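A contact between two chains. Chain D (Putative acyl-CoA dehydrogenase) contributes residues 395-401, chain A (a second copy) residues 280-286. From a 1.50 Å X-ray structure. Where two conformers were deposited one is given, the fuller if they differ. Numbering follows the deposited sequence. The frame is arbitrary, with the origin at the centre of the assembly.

Chain D (395-401) DLLKAHA
Chain A 280-286: GVARAAS

Both stretches are helical throughout. Residues 395-401 of chain D lie within a longer helix, with phi between -70° and -62° and psi between -44° and -35°; residues 280-286 of chain A continue a helix that begins earlier, and keep similar angles until Ser A286, where phi widens to -101° and psi is -23°. The two axes approach to 10.1 Å at a signed crossing angle of -84°, so the helices cross almost perpendicularly and share a compact patch: 261 Å² is buried, both sides summed. The register is set by Leu D397 and Val A281, whose CA atoms are 6.8 Å apart. No direct hydrogen bond joins the stretches.

Along chain A, Gly A280 comes first and makes no contact, but its O accepts the helical hydrogen bond from Ala A284 N at 2.9 Å. Val A281 follows, with CA-to-CB directed toward chain D and chi1 at 71° (p); two conformers were deposited, and one is described here. Its CG2 is a hub, 3.9 Å from Leu D397 CD2, 4.0 Å from His D400 CB and 4.0 Å from Leu D396 O. The methyl thus packs against one helical turn, in which His D400 N donates to Leu D396 O at 3.0 Å. Leu D396 itself points toward chain A with chi1 -65° (m) and chi2 165° (t), yet the nearest approach of its side chain is CB to Val A281 CG2 at 4.6 Å, leaving its carbonyl to make the closer approach.

Ala A282 meets the imidazole of His D400, which leaves its backbone toward chain A with chi1 177° (t) and chi2 70°. The backbone of Ala A282 is near enough for its CA to lie 3.7 Å from His D400 NE2, and its N sits over one face of the ring; the side chains meet at 4.0 Å, His D400 CE1 to Ala A282 CB. The polar link is indirect: one water donates to Ala A282 O at 2.9 Å and lies 3.0 Å from His D400 NE2, bridging the chains.

Arg A283 points away, its side chain nowhere nearer to the chain D stretch than the 8.4 Å from Arg A283 CB to His D400 NE2, with chi1 to chi4 at -174°, 65°, 170° and -163°. Ala A284 turns back toward chain D, placing CB 4.3 Å from Leu D397 CD2. That leucine starts sideways, but chi1 -70° (m) and chi2 161° (t) bring its end nearer, so CD2 touches both Val A281 and Ala A284. Ala A285 also points toward chain D, its CB 3.7 Å from His D400 CD2; its N donates to Val A281 O at 3.0 Å.

Ser A286 makes no contact across the interface. With chi1 65° (p), its OG donates to Ala A282 O at 3.0 Å, so this carbonyl receives both the serine hydroxyl and the bridging water. On chain D, Asp D395, Lys D398, Ala D399 and Ala D401 bury no surface against this stretch; the lysine is extended, with all four chi angles t.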

ATOM      1  N   ASP D 395       0.679  -5.928 -22.983  1.00 17.43           N
ATOM      2  CA  ASP D 395       0.568  -4.926 -24.038  1.00 18.01           C
ATOM      3  C   ASP D 395       1.754  -3.969 -24.031  1.00 17.01           C
ATOM      4  O   ASP D 395       2.201  -3.537 -25.100  1.00 17.83           O
ATOM      5  CB  ASP D 395      -0.743  -4.149 -23.905  1.00 19.46           C
ATOM      6  CG  ASP D 395      -1.030  -3.303 -25.129  1.00 23.94           C
ATOM      7  OD1 ASP D 395      -1.208  -3.900 -26.214  1.00 26.56           O
ATOM      8  OD2 ASP D 395      -1.065  -2.058 -25.019  1.00 25.52           O
ATOM      9  N   LEU D 396       2.278  -3.636 -22.847  1.00 16.56           N
ATOM     10  CA  LEU D 396       3.464  -2.782 -22.767  1.00 16.33           C
ATOM     11  C   LEU D 396       4.653  -3.437 -23.447  1.00 15.45           C
ATOM     12  O   LEU D 396       5.404  -2.782 -24.182  1.00 16.37           O
ATOM     13  CB  LEU D 396       3.811  -2.486 -21.304  1.00 17.58           C
ATOM     14  CG  LEU D 396       2.800  -1.661 -20.516  1.00 19.80           C
ATOM     15  CD1 LEU D 396       3.103  -1.778 -19.046  1.00 19.91           C
ATOM     16  CD2 LEU D 396       2.845  -0.208 -20.974  1.00 20.74           C
ATOM     17  N   LEU D 397       4.846  -4.734 -23.203  1.00 15.20           N
ATOM     18  CA  LEU D 397       5.965  -5.440 -23.814  1.00 14.89           C
ATOM     19  C   LEU D 397       5.751  -5.609 -25.313  1.00 16.59           C
ATOM     20  O   LEU D 397       6.702  -5.516 -26.092  1.00 17.29           O
ATOM     21  CB  LEU D 397       6.158  -6.788 -23.118  1.00 15.17           C
ATOM     22  CG  LEU D 397       6.684  -6.630 -21.690  1.00 14.96           C
ATOM     23  CD1 LEU D 397       6.448  -7.876 -20.862  1.00 17.49           C
ATOM     24  CD2 LEU D 397       8.169  -6.262 -21.707  1.00 14.70           C
ATOM     25  N   LYS D 398       4.503  -5.832 -25.740  1.00 17.08           N
ATOM     26  CA  LYS D 398       4.223  -5.942 -27.167  1.00 18.66           C
ATOM     27  C   LYS D 398       4.517  -4.629 -27.885  1.00 17.74           C
ATOM     28  O   LYS D 398       5.120  -4.624 -28.968  1.00 19.73           O
ATOM     29  CB  LYS D 398       2.768  -6.363 -27.365  1.00 21.54           C
ATOM     30  CG  LYS D 398       2.333  -6.525 -28.810  1.00 26.56           C
ATOM     31  CD  LYS D 398       0.827  -6.703 -28.900  1.00 31.23           C
ATOM     32  CE  LYS D 398       0.373  -6.860 -30.343  1.00 37.53           C
ATOM     33  NZ  LYS D 398      -1.076  -6.559 -30.517  1.00 41.69           N
ATOM     34  N   ALA D 399       4.109  -3.504 -27.290  1.00 17.87           N
ATOM     35  CA  ALA D 399       4.355  -2.199 -27.897  1.00 18.86           C
ATOM     36  C   ALA D 399       5.845  -1.878 -27.937  1.00 19.86           C
ATOM     37  O   ALA D 399       6.329  -1.286 -28.911  1.00 21.51           O
ATOM     38  CB  ALA D 399       3.588  -1.118 -27.136  1.00 18.98           C
ATOM     39  N   HIS D 400       6.592  -2.267 -26.899  1.00 18.85           N
ATOM     40  CA  HIS D 400       8.036  -2.049 -26.913  1.00 18.35           C
ATOM     41  C   HIS D 400       8.700  -2.882 -27.997  1.00 20.28           C
ATOM     42  O   HIS D 400       9.602  -2.400 -28.693  1.00 20.92           O
ATOM     43  CB  HIS D 400       8.633  -2.375 -25.544  1.00 18.93           C
ATOM     44  CG  HIS D 400      10.123  -2.244 -25.488  1.00 19.03           C
ATOM     45  ND1 HIS D 400      10.769  -1.027 -25.550  1.00 21.15           N
ATOM     46  CD2 HIS D 400      11.097  -3.179 -25.375  1.00 19.16           C
ATOM     47  CE1 HIS D 400      12.074  -1.218 -25.481  1.00 20.02           C
ATOM     48  NE2 HIS D 400      12.300  -2.514 -25.371  1.00 19.97           N
ATOM     49  N   ALA D 401       8.257  -4.130 -28.167  1.00 20.34           N
ATOM     50  CA  ALA D 401       8.832  -4.972 -29.208  1.00 21.26           C
ATOM     51  C   ALA D 401       8.553  -4.401 -30.592  1.00 24.01           C
ATOM     52  O   ALA D 401       9.399  -4.488 -31.488  1.00 26.82           O
ATOM     53  CB  ALA D 401       8.288  -6.396 -29.090  1.00 20.47           C
TER
ATOM     54  N   GLY A 280      12.592   0.591 -17.438  1.00 11.27           N
ATOM     55  CA  GLY A 280      12.133  -0.678 -16.890  1.00 12.30           C
ATOM     56  C   GLY A 280      11.631  -1.634 -17.952  1.00 12.32           C
ATOM     57  O   GLY A 280      11.938  -2.832 -17.916  1.00 12.16           O
ATOM     58  N   VAL A 281      10.843  -1.131 -18.905  1.00 12.04           N
ATOM     59  CA  VAL A 281      10.335  -2.020 -19.943  0.57 12.26           C
ATOM     60  C   VAL A 281      11.476  -2.516 -20.827  1.00 12.94           C
ATOM     61  O   VAL A 281      11.489  -3.690 -21.228  1.00 13.23           O
ATOM     62  CB  VAL A 281       9.208  -1.337 -20.749  0.57 11.80           C
ATOM     63  CG1 VAL A 281       9.738  -0.224 -21.629  0.57 12.38           C
ATOM     64  CG2 VAL A 281       8.432  -2.364 -21.575  0.57 11.32           C
ATOM     65  N   ALA A 282      12.467  -1.664 -21.112  1.00 12.18           N
ATOM     66  CA  ALA A 282      13.585  -2.106 -21.936  1.00 12.29           C
ATOM     67  C   ALA A 282      14.408  -3.164 -21.218  1.00 12.42           C
ATOM     68  O   ALA A 282      14.850  -4.138 -21.838  1.00 14.66           O
ATOM     69  CB  ALA A 282      14.457  -0.917 -22.337  1.00 13.93           C
ATOM     70  N   ARG A 283      14.621  -2.994 -19.912  1.00 12.98           N
ATOM     71  CA  ARG A 283      15.388  -3.984 -19.163  1.00 12.43           C
ATOM     72  C   ARG A 283      14.621  -5.295 -19.050  1.00 12.38           C
ATOM     73  O   ARG A 283      15.214  -6.375 -19.150  1.00 12.86           O
ATOM     74  CB  ARG A 283      15.731  -3.437 -17.778  1.00 13.23           C
ATOM     75  CG  ARG A 283      16.669  -4.337 -16.970  1.00 13.13           C
ATOM     76  CD  ARG A 283      18.045  -4.437 -17.636  1.00 14.88           C
ATOM     77  NE  ARG A 283      19.002  -5.103 -16.755  1.00 14.90           N
ATOM     78  CZ  ARG A 283      20.326  -5.056 -16.903  1.00 17.43           C
ATOM     79  NH1 ARG A 283      20.869  -4.384 -17.912  1.00 20.01           N
ATOM     80  NH2 ARG A 283      21.110  -5.683 -16.035  1.00 20.50           N
ATOM     81  N   ALA A 284      13.302  -5.220 -18.847  1.00 11.58           N
ATOM     82  CA  ALA A 284      12.496  -6.437 -18.786  1.00 11.62           C
ATOM     83  C   ALA A 284      12.604  -7.210 -20.090  1.00 11.97           C
ATOM     84  O   ALA A 284      12.699  -8.442 -20.088  1.00 13.47           O
ATOM     85  CB  ALA A 284      11.034  -6.084 -18.488  1.00 13.53           C
ATOM     86  N   ALA A 285      12.626  -6.495 -21.217  1.00 12.91           N
ATOM     87  CA  ALA A 285      12.672  -7.156 -22.514  1.00 13.79           C
ATOM     88  C   ALA A 285      14.048  -7.731 -22.827  1.00 14.38           C
ATOM     89  O   ALA A 285      14.147  -8.740 -23.537  1.00 17.78           O
ATOM     90  CB  ALA A 285      12.263  -6.174 -23.618  1.00 13.71           C
ATOM     91  N   SER A 286      15.114  -7.122 -22.308  1.00 14.57           N
ATOM     92  CA  SER A 286      16.466  -7.459 -22.734  1.00 14.35           C
ATOM     93  C   SER A 286      17.212  -8.371 -21.768  1.00 13.94           C
ATOM     94  O   SER A 286      18.153  -9.048 -22.194  1.00 17.00           O
ATOM     95  CB  SER A 286      17.294  -6.185 -22.947  1.00 16.42           C
ATOM     96  OG  SER A 286      17.479  -5.476 -21.732  1.00 19.54           O
TER
HETATM   97  O   HOH W   1      14.954  -3.832 -24.672  1.00 20.81           O